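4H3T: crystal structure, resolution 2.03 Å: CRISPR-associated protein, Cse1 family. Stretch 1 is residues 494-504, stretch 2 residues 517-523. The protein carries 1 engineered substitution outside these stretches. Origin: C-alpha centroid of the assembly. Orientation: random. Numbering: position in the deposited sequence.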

# COMPACT_ATOMS: atom_id res chain seq x y z
N VAL A 494 13.21 -24.63 -12.64
CA VAL A 494 13.98 -23.65 -11.88
C VAL A 494 14.55 -24.34 -10.64
O VAL A 494 15.74 -24.20 -10.37
CB VAL A 494 13.14 -22.40 -11.52
CG1 VAL A 494 13.90 -21.47 -10.57
CG2 VAL A 494 12.73 -21.66 -12.79
N ALA A 495 13.75 -25.16 -9.95
CA ALA A 495 14.21 -25.81 -8.71
C ALA A 495 15.34 -26.80 -8.97
O ALA A 495 16.32 -26.80 -8.23
CB ALA A 495 13.04 -26.51 -8.00
N ARG A 496 15.29 -27.54 -10.09
CA ARG A 496 16.38 -28.48 -10.43
C ARG A 496 17.66 -27.76 -10.86
O ARG A 496 18.74 -28.24 -10.59
CB ARG A 496 15.92 -29.45 -11.53
CG ARG A 496 14.92 -30.46 -10.95
CD ARG A 496 14.23 -31.31 -12.05
NE ARG A 496 14.17 -32.72 -11.65
CZ ARG A 496 15.04 -33.69 -11.99
NH1 ARG A 496 16.08 -33.41 -12.78
NH2 ARG A 496 14.86 -34.93 -11.57
N ASP A 497 17.55 -26.62 -11.52
CA ASP A 497 18.74 -25.83 -11.87
C ASP A 497 19.46 -25.35 -10.59
O ASP A 497 20.70 -25.42 -10.49
CB ASP A 497 18.34 -24.61 -12.71
CG ASP A 497 19.51 -23.83 -13.23
OD1 ASP A 497 20.31 -24.41 -13.98
OD2 ASP A 497 19.64 -22.65 -12.85
N LEU A 498 18.69 -24.82 -9.62
CA LEU A 498 19.30 -24.40 -8.37
C LEU A 498 19.87 -25.58 -7.62
O LEU A 498 20.97 -25.48 -7.07
CB LEU A 498 18.25 -23.67 -7.47
CG LEU A 498 17.97 -22.24 -7.87
CD1 LEU A 498 16.77 -21.70 -7.08
CD2 LEU A 498 19.20 -21.35 -7.62
N ALA A 499 19.16 -26.71 -7.60
CA ALA A 499 19.65 -27.90 -6.89
C ALA A 499 20.97 -28.41 -7.52
O ALA A 499 21.93 -28.66 -6.81
CB ALA A 499 18.60 -29.01 -6.92
N SER A 500 21.04 -28.44 -8.87
CA SER A 500 22.27 -28.87 -9.56
C SER A 500 23.46 -27.95 -9.25
O SER A 500 24.55 -28.45 -8.97
CB SER A 500 22.07 -28.94 -11.07
OG SER A 500 21.25 -30.08 -11.29
N ARG A 501 23.25 -26.63 -9.23
CA ARG A 501 24.35 -25.73 -8.88
C ARG A 501 24.87 -25.98 -7.44
O ARG A 501 26.07 -26.09 -7.21
CB ARG A 501 23.89 -24.28 -9.01
CG ARG A 501 24.99 -23.29 -8.74
CD ARG A 501 24.38 -21.93 -8.51
NE ARG A 501 23.76 -21.88 -7.18
CZ ARG A 501 23.01 -20.88 -6.73
NH1 ARG A 501 22.75 -19.83 -7.49
NH2 ARG A 501 22.51 -20.94 -5.50
N GLU A 502 23.97 -26.11 -6.50
CA GLU A 502 24.36 -26.34 -5.09
C GLU A 502 25.05 -27.68 -4.87
O GLU A 502 26.04 -27.74 -4.14
CB GLU A 502 23.09 -26.26 -4.20
CG GLU A 502 22.55 -24.84 -4.10
CD GLU A 502 23.45 -23.91 -3.31
OE1 GLU A 502 24.17 -24.37 -2.40
OE2 GLU A 502 23.48 -22.71 -3.66
N LEU A 503 24.55 -28.75 -5.52
CA LEU A 503 25.17 -30.06 -5.41
C LEU A 503 26.58 -30.04 -6.00
O LEU A 503 27.49 -30.61 -5.42
CB LEU A 503 24.34 -31.14 -6.10
CG LEU A 503 22.96 -31.38 -5.48
CD1 LEU A 503 22.03 -32.16 -6.48
CD2 LEU A 503 23.08 -32.08 -4.11
N ALA A 504 26.79 -29.34 -7.10
CA ALA A 504 28.12 -29.29 -7.73
C ALA A 504 29.16 -28.54 -6.84
O ALA A 504 30.34 -28.68 -7.06
CB ALA A 504 28.01 -28.62 -9.12
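Stretch 2, residues 517-523: GEDRFRR

Antiparallel helices can pack largely around one aromatic side chain set against small residues, and this pair from a Cse1-family protein is an example. Residues 517-523 are helical throughout and lie almost antiparallel to the helix of 494-504, with 171° between their N-to-C directions. The axes approach to 11.4 Å, and the register pairs A499 with E518 (CA to CA, 7.4 Å) and R496 with R522 (CA to CA, 8.7 Å).

The apolar contacts centre on F521, whose chi1 is t (154°). CB of A499 lies over one face of its ring, 3.6 Å from F521 CE2 and 4.1 Å from the ring centroid, a CH-pi contact. One turn earlier, A495 CB lies 4.0 Å from F521 CE1, while the backbone N of R496 meets the ring edge, 4.1 Å from F521 CZ.

Polar side chains contribute through van der Waals contact, for no hydrogen bond or salt bridge joins the stretches. The extended E518 brings OE2 to 3.4 Å from L503 CD1, and R496 NH2 lies 4.4 Å from R522 CD. Salt bridges form within each helix: in stretch 2, D519 OD1 accepts a hydrogen bond from R522 NH1 at 2.9 Å and D519 OD2 one from R523 NH1 at 2.5 Å, each part of a salt bridge; in stretch 1, R501 NH2 lies 2.7 Å from E502 OE2.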

# COMPACT_ATOMS: atom_id res chain seq x y z
N GLY A 517 20.40 -35.50 0.13
CA GLY A 517 19.74 -34.22 -0.07
C GLY A 517 18.97 -34.14 -1.37
O GLY A 517 17.79 -33.77 -1.37
N GLU A 518 19.59 -34.55 -2.48
CA GLU A 518 18.92 -34.57 -3.77
C GLU A 518 17.70 -35.52 -3.74
O GLU A 518 16.65 -35.19 -4.29
CB GLU A 518 19.87 -34.96 -4.92
CG GLU A 518 19.20 -34.81 -6.30
CD GLU A 518 20.04 -34.97 -7.55
OE1 GLU A 518 19.49 -34.77 -8.66
OE2 GLU A 518 21.23 -35.34 -7.44
N ASP A 519 17.85 -36.69 -3.11
CA ASP A 519 16.75 -37.69 -3.04
C ASP A 519 15.57 -37.14 -2.26
O ASP A 519 14.45 -37.24 -2.73
CB ASP A 519 17.25 -38.99 -2.43
CG ASP A 519 16.18 -40.09 -2.41
OD1 ASP A 519 15.66 -40.42 -3.49
OD2 ASP A 519 15.75 -40.47 -1.33
N ARG A 520 15.83 -36.50 -1.11
CA ARG A 520 14.79 -35.88 -0.28
C ARG A 520 14.11 -34.73 -1.04
O ARG A 520 12.91 -34.61 -1.00
CB ARG A 520 15.38 -35.38 1.03
CG ARG A 520 15.82 -36.50 1.97
CD ARG A 520 16.76 -35.99 3.05
NE ARG A 520 17.00 -37.02 4.05
CZ ARG A 520 17.73 -36.91 5.15
NH1 ARG A 520 18.42 -35.80 5.40
NH2 ARG A 520 17.77 -37.90 6.03
N PHE A 521 14.88 -33.89 -1.70
CA PHE A 521 14.37 -32.76 -2.52
C PHE A 521 13.44 -33.30 -3.63
O PHE A 521 12.29 -32.85 -3.79
CB PHE A 521 15.58 -31.96 -3.13
CG PHE A 521 15.33 -31.20 -4.41
CD1 PHE A 521 14.50 -30.09 -4.42
CD2 PHE A 521 15.81 -31.67 -5.63
CE1 PHE A 521 14.22 -29.42 -5.60
CE2 PHE A 521 15.55 -30.97 -6.81
CZ PHE A 521 14.73 -29.88 -6.79
N ARG A 522 13.93 -34.27 -4.36
CA ARG A 522 13.17 -34.83 -5.48
C ARG A 522 11.85 -35.54 -5.02
O ARG A 522 10.81 -35.38 -5.69
CB ARG A 522 14.08 -35.77 -6.33
CG ARG A 522 13.47 -36.31 -7.60
CD ARG A 522 14.19 -37.56 -8.11
NE ARG A 522 13.61 -38.77 -7.51
CZ ARG A 522 14.18 -39.58 -6.62
NH1 ARG A 522 15.43 -39.36 -6.21
NH2 ARG A 522 13.52 -40.63 -6.16
N ARG A 523 11.87 -36.25 -3.87
CA ARG A 523 10.67 -36.91 -3.36
C ARG A 523 9.63 -35.86 -2.89
O ARG A 523 8.44 -36.03 -3.11
CB ARG A 523 10.97 -37.91 -2.20
CG ARG A 523 11.65 -39.22 -2.65
CD ARG A 523 12.00 -40.27 -1.52
NE ARG A 523 11.87 -39.68 -0.16
CZ ARG A 523 12.84 -39.38 0.71
NH1 ARG A 523 14.11 -39.67 0.43
NH2 ARG A 523 12.55 -38.82 1.88